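Local coordinates for K5 lyase (Enterobacteria phage k1-5, PDB 2X3H), which probably cleaves the K5 capsular polysaccharide of its bacterial host by an eliminative lyase mechanism, acting as a trimeric phage tail spike, at residues V132-V146 and V160-N174. Numbering follows the deposited sequence.
Sequences VFNNPRTGRLSNITV and VSLAGGSDVTVSDVN. Unlike the reference sequence in segment 132-146: Pro-136 (reference Leu), Thr-138 (reference Ala).
Segments 132-146 and 160-174 run parallel as successive coils of a right-handed beta-helix, strand 132-134 beside 160-163 and strand 139-142 beside 168-171, with both chains turning corners in step at Thr-138/Asp-167 and Asn-143/Asp-172. The bond from Phe-133 N to Ser-161 O (2.9 Å) is nearly straight, 172° at the hydrogen, and Leu-141 is gripped through both its N and its O, by Thr-169 O and Ser-171 N. Apolar groups fill the inside. Leu-141, its CG swung anti to the backbone N (chi1 176°), meets Val-160 tip to tip across the coil, CD2 to CG1 4.0 Å. The same Val-160 CG1 lies at the edge of the Phe-133 ring, 4.2 Å from CE2, while Leu-162 CD2 approaches that ring obliquely. At the turn, Pro-136 CG presses on Val-168 CG2 (3.6 Å), the two side chains crossing at about a right angle. On the outer face, Ser-171 OG lies over one face of the Arg-140 guanidinium, 3.4 Å above its plane and nearer its edge than its centre. Asn-143 and Asp-172 lie alongside, amide and carboxylate planes 21° apart, and one water donates to Asn-143 OD1 (2.7 Å) and to Asp-172 OD2 (2.6 Å) while accepting from Ser-171 OG. Asn-143 ND2 is held by Asp-114 on the preceding coil. Arg-140 forms a salt bridge with Asp-172 of the second subunit, and Thr-169 OG1 bonds Arg-203 of that subunit. The chemistry therefore divides by face: the backbone ladder joins the coils, apolar contacts pack between them inside, and outer polar and charged groups contribute to the contact between subunits.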
loop_
_atom_site.group_PDB
_atom_site.type_symbol
_atom_site.label_atom_id
_atom_site.label_comp_id
_atom_site.label_asym_id
_atom_site.label_seq_id
_atom_site.Cartn_x
_atom_site.Cartn_y
_atom_site.Cartn_z
ATOM N N VAL A 132 -5.326 -27.332 25.228
ATOM C CA VAL A 132 -4.201 -26.534 25.705
ATOM C C VAL A 132 -2.879 -27.203 25.353
ATOM O O VAL A 132 -2.573 -28.312 25.817
ATOM C CB VAL A 132 -4.275 -26.273 27.230
ATOM C CG1 VAL A 132 -3.072 -25.463 27.678
ATOM C CG2 VAL A 132 -5.571 -25.556 27.592
ATOM N N PHE A 133 -2.097 -26.529 24.513
ATOM C CA PHE A 133 -0.793 -27.036 24.107
ATOM C C PHE A 133 0.292 -26.267 24.832
ATOM O O PHE A 133 0.409 -25.051 24.677
ATOM C CB PHE A 133 -0.634 -26.961 22.582
ATOM C CG PHE A 133 -1.646 -27.785 21.848
ATOM C CD1 PHE A 133 -1.492 -29.166 21.727
ATOM C CD2 PHE A 133 -2.796 -27.195 21.344
ATOM C CE1 PHE A 133 -2.446 -29.932 21.074
ATOM C CE2 PHE A 133 -3.760 -27.955 20.682
ATOM C CZ PHE A 133 -3.594 -29.321 20.549
ATOM N N ASN A 134 1.067 -26.975 25.654
ATOM C CA ASN A 134 2.034 -26.319 26.513
ATOM C C ASN A 134 3.422 -26.364 25.907
ATOM O O ASN A 134 4.044 -27.417 25.827
ATOM C CB ASN A 134 2.033 -26.942 27.919
ATOM C CG ASN A 134 0.811 -26.544 28.738
ATOM O OD1 ASN A 134 0.554 -25.356 28.964
ATOM N ND2 ASN A 134 0.069 -27.537 29.210
ATOM N N ASN A 135 3.886 -25.206 25.451
ATOM C CA ASN A 135 5.232 -25.063 24.893
ATOM C C ASN A 135 5.608 -26.071 23.809
ATOM O O ASN A 135 6.694 -26.658 23.854
ATOM C CB ASN A 135 6.275 -25.106 26.016
ATOM C CG ASN A 135 6.277 -23.862 26.860
ATOM O OD1 ASN A 135 6.026 -23.916 28.072
ATOM N ND2 ASN A 135 6.572 -22.727 26.237
ATOM N N PRO A 136 4.730 -26.265 22.813
ATOM C CA PRO A 136 5.118 -27.133 21.713
ATOM C C PRO A 136 6.362 -26.586 21.014
ATOM O O PRO A 136 6.452 -25.377 20.767
ATOM C CB PRO A 136 3.910 -27.077 20.772
ATOM C CG PRO A 136 3.217 -25.803 21.125
ATOM C CD PRO A 136 3.396 -25.679 22.612
ATOM N N ARG A 137 7.309 -27.482 20.734
ATOM C CA ARG A 137 8.519 -27.168 19.974
ATOM C C ARG A 137 8.294 -27.647 18.542
ATOM O O ARG A 137 8.528 -28.813 18.213
ATOM C CB ARG A 137 9.725 -27.894 20.582
ATOM C CG ARG A 137 11.074 -27.507 19.996
ATOM C CD ARG A 137 11.718 -26.410 20.827
ATOM N NE ARG A 137 13.177 -26.510 20.843
ATOM C CZ ARG A 137 13.947 -26.023 21.814
ATOM N NH1 ARG A 137 13.396 -25.405 22.859
ATOM N NH2 ARG A 137 15.268 -26.159 21.748
ATOM N N THR A 138 7.863 -26.715 17.693
ATOM C CA THR A 138 7.270 -27.021 16.389
ATOM C C THR A 138 5.880 -27.643 16.583
ATOM O O THR A 138 5.575 -28.198 17.641
ATOM C CB THR A 138 8.168 -27.881 15.454
ATOM O OG1 THR A 138 8.114 -29.270 15.830
ATOM C CG2 THR A 138 9.607 -27.376 15.458
ATOM N N GLY A 139 5.023 -27.506 15.582
ATOM C CA GLY A 139 3.708 -28.132 15.639
ATOM C C GLY A 139 2.875 -27.775 14.433
ATOM O O GLY A 139 3.209 -26.857 13.680
ATOM N N ARG A 140 1.795 -28.525 14.243
ATOM C CA ARG A 140 0.864 -28.286 13.144
ATOM C C ARG A 140 -0.541 -28.606 13.649
ATOM O O ARG A 140 -0.761 -29.660 14.239
ATOM C CB ARG A 140 1.230 -29.200 11.976
ATOM C CG ARG A 140 0.204 -29.326 10.861
ATOM C CD ARG A 140 0.720 -28.676 9.595
ATOM N NE ARG A 140 -0.186 -28.841 8.458
ATOM C CZ ARG A 140 -0.218 -28.010 7.422
ATOM N NH1 ARG A 140 0.601 -26.961 7.398
ATOM N NH2 ARG A 140 -1.070 -28.215 6.421
ATOM N N LEU A 141 -1.479 -27.684 13.469
ATOM C CA LEU A 141 -2.880 -27.993 13.732
ATOM C C LEU A 141 -3.616 -27.581 12.480
ATOM O O LEU A 141 -3.617 -26.396 12.144
ATOM C CB LEU A 141 -3.393 -27.204 14.929
ATOM C CG LEU A 141 -4.873 -27.330 15.290
ATOM C CD1 LEU A 141 -5.271 -28.751 15.668
ATOM C CD2 LEU A 141 -5.174 -26.343 16.431
ATOM N N SER A 142 -4.229 -28.533 11.780
ATOM C CA SER A 142 -4.707 -28.230 10.426
ATOM C C SER A 142 -5.996 -28.921 10.017
ATOM O O SER A 142 -6.296 -30.022 10.481
ATOM C CB SER A 142 -3.612 -28.539 9.397
ATOM O OG SER A 142 -3.320 -29.934 9.354
ATOM N N ASN A 143 -6.734 -28.257 9.127
ATOM C CA ASN A 143 -7.862 -28.876 8.416
ATOM C C ASN A 143 -8.892 -29.519 9.346
ATOM O O ASN A 143 -9.289 -30.679 9.161
ATOM C CB ASN A 143 -7.338 -29.909 7.407
ATOM C CG ASN A 143 -6.230 -29.358 6.511
ATOM O OD1 ASN A 143 -6.245 -28.191 6.114
ATOM N ND2 ASN A 143 -5.270 -30.214 6.171
ATOM N N ILE A 144 -9.356 -28.757 10.323
ATOM C CA ILE A 144 -10.225 -29.318 11.354
ATOM C C ILE A 144 -11.165 -28.240 11.891
ATOM O O ILE A 144 -10.900 -27.045 11.749
ATOM C CB ILE A 144 -9.358 -29.946 12.490
ATOM C CG1 ILE A 144 -10.176 -30.922 13.345
ATOM C CG2 ILE A 144 -8.692 -28.858 13.347
ATOM C CD1 ILE A 144 -9.299 -31.990 14.022
ATOM N N THR A 145 -12.270 -28.672 12.477
ATOM C CA THR A 145 -13.207 -27.769 13.124
ATOM C C THR A 145 -13.131 -27.988 14.630
ATOM O O THR A 145 -13.020 -29.127 15.085
ATOM C CB THR A 145 -14.636 -28.048 12.633
ATOM O OG1 THR A 145 -14.708 -27.780 11.224
ATOM C CG2 THR A 145 -15.643 -27.190 13.393
ATOM N N VAL A 146 -13.168 -26.894 15.385
ATOM C CA VAL A 146 -13.220 -26.932 16.846
ATOM C C VAL A 146 -14.516 -26.272 17.295
ATOM O O VAL A 146 -14.731 -25.082 17.070
ATOM C CB VAL A 146 -11.988 -26.239 17.466
ATOM C CG1 VAL A 146 -12.052 -26.250 19.001
ATOM C CG2 VAL A 146 -10.709 -26.910 16.970
ATOM N N VAL A 160 -8.689 -23.034 21.657
ATOM C CA VAL A 160 -7.343 -23.586 21.497
ATOM C C VAL A 160 -6.321 -22.610 22.056
ATOM O O VAL A 160 -6.285 -21.442 21.655
ATOM C CB VAL A 160 -7.001 -23.850 20.012
ATOM C CG1 VAL A 160 -5.546 -24.263 19.855
ATOM C CG2 VAL A 160 -7.908 -24.918 19.434
ATOM N N SER A 161 -5.502 -23.090 22.992
ATOM C CA SER A 161 -4.440 -22.291 23.611
ATOM C C SER A 161 -3.071 -22.829 23.218
ATOM O O SER A 161 -2.804 -24.033 23.331
ATOM C CB SER A 161 -4.550 -22.325 25.145
ATOM O OG SER A 161 -5.795 -21.831 25.597
ATOM N N LEU A 162 -2.211 -21.933 22.743
ATOM C CA LEU A 162 -0.783 -22.206 22.652
ATOM C C LEU A 162 -0.147 -21.505 23.844
ATOM O O LEU A 162 0.136 -20.300 23.802
ATOM C CB LEU A 162 -0.200 -21.694 21.331
ATOM C CG LEU A 162 -0.865 -22.247 20.065
ATOM C CD1 LEU A 162 -0.239 -21.664 18.799
ATOM C CD2 LEU A 162 -0.837 -23.789 20.041
ATOM N N ALA A 163 0.019 -22.261 24.928
ATOM C CA ALA A 163 0.578 -21.738 26.164
ATOM C C ALA A 163 2.089 -21.811 26.013
ATOM O O ALA A 163 2.731 -22.774 26.437
ATOM C CB ALA A 163 0.102 -22.560 27.358
ATOM N N GLY A 164 2.646 -20.799 25.361
ATOM C CA GLY A 164 4.001 -20.872 24.853
ATOM C C GLY A 164 4.027 -21.636 23.541
ATOM O O GLY A 164 3.096 -22.377 23.224
ATOM N N GLY A 165 5.098 -21.467 22.778
ATOM C CA GLY A 165 5.287 -22.278 21.588
ATOM C C GLY A 165 6.196 -21.617 20.589
ATOM O O GLY A 165 6.294 -20.383 20.533
ATOM N N SER A 166 6.888 -22.449 19.823
ATOM C CA SER A 166 7.708 -21.967 18.729
ATOM C C SER A 166 7.379 -22.726 17.457
ATOM O O SER A 166 7.146 -23.939 17.477
ATOM C CB SER A 166 9.203 -22.103 19.054
ATOM O OG SER A 166 9.561 -23.452 19.301
ATOM N N ASP A 167 7.352 -22.004 16.344
ATOM C CA ASP A 167 7.271 -22.633 15.040
ATOM C C ASP A 167 6.063 -23.555 14.935
ATOM O O ASP A 167 6.152 -24.641 14.371
ATOM C CB ASP A 167 8.567 -23.383 14.727
ATOM C CG ASP A 167 9.740 -22.438 14.519
ATOM O OD1 ASP A 167 9.514 -21.208 14.495
ATOM O OD2 ASP A 167 10.885 -22.930 14.376
ATOM N N VAL A 168 4.934 -23.092 15.462
ATOM C CA VAL A 168 3.687 -23.834 15.332
ATOM C C VAL A 168 2.881 -23.229 14.194
ATOM O O VAL A 168 2.744 -22.009 14.094
ATOM C CB VAL A 168 2.867 -23.810 16.647
ATOM C CG1 VAL A 168 1.535 -24.535 16.485
ATOM C CG2 VAL A 168 3.683 -24.410 17.791
ATOM N N THR A 169 2.358 -24.087 13.326
ATOM C CA THR A 169 1.494 -23.615 12.245
ATOM C C THR A 169 0.072 -24.074 12.488
ATOM O O THR A 169 -0.181 -25.264 12.685
ATOM C CB THR A 169 2.010 -24.117 10.893
ATOM O OG1 THR A 169 3.261 -23.478 10.624
ATOM C CG2 THR A 169 1.039 -23.810 9.770
ATOM N N VAL A 170 -0.856 -23.123 12.499
ATOM C CA VAL A 170 -2.274 -23.441 12.630
ATOM C C VAL A 170 -2.905 -23.019 11.316
ATOM O O VAL A 170 -2.888 -21.836 10.978
ATOM C CB VAL A 170 -2.939 -22.670 13.792
ATOM C CG1 VAL A 170 -4.436 -23.004 13.879
ATOM C CG2 VAL A 170 -2.245 -22.979 15.120
ATOM N N SER A 171 -3.454 -23.966 10.566
ATOM C CA SER A 171 -3.918 -23.627 9.229
ATOM C C SER A 171 -5.219 -24.298 8.854
ATOM O O SER A 171 -5.433 -25.496 9.117
ATOM C CB SER A 171 -2.849 -23.923 8.174
ATOM O OG SER A 171 -2.488 -25.278 8.171
ATOM N N ASP A 172 -6.088 -23.514 8.225
ATOM C CA ASP A 172 -7.371 -24.014 7.761
ATOM C C ASP A 172 -8.158 -24.667 8.885
ATOM O O ASP A 172 -8.614 -25.816 8.767
ATOM C CB ASP A 172 -7.143 -24.962 6.594
ATOM C CG ASP A 172 -6.638 -24.230 5.381
ATOM O OD1 ASP A 172 -7.233 -23.191 5.027
ATOM O OD2 ASP A 172 -5.630 -24.669 4.792
ATOM N N VAL A 173 -8.321 -23.902 9.961
ATOM C CA VAL A 173 -9.133 -24.301 11.101
ATOM C C VAL A 173 -10.395 -23.464 11.203
ATOM O O VAL A 173 -10.352 -22.236 11.100
ATOM C CB VAL A 173 -8.345 -24.213 12.426
ATOM C CG1 VAL A 173 -9.230 -24.629 13.613
ATOM C CG2 VAL A 173 -7.113 -25.102 12.361
ATOM N N ASN A 174 -11.526 -24.143 11.394
ATOM C CA ASN A 174 -12.814 -23.478 11.606
ATOM C C ASN A 174 -13.266 -23.585 13.051
ATOM O O ASN A 174 -13.363 -24.686 13.594
ATOM C CB ASN A 174 -13.880 -24.089 10.697
ATOM C CG ASN A 174 -13.508 -24.006 9.231
ATOM O OD1 ASN A 174 -13.117 -22.945 8.740
ATOM N ND2 ASN A 174 -13.628 -25.126 8.518
HETATM O O HOH W 1 -4.123 -26.612 5.758
#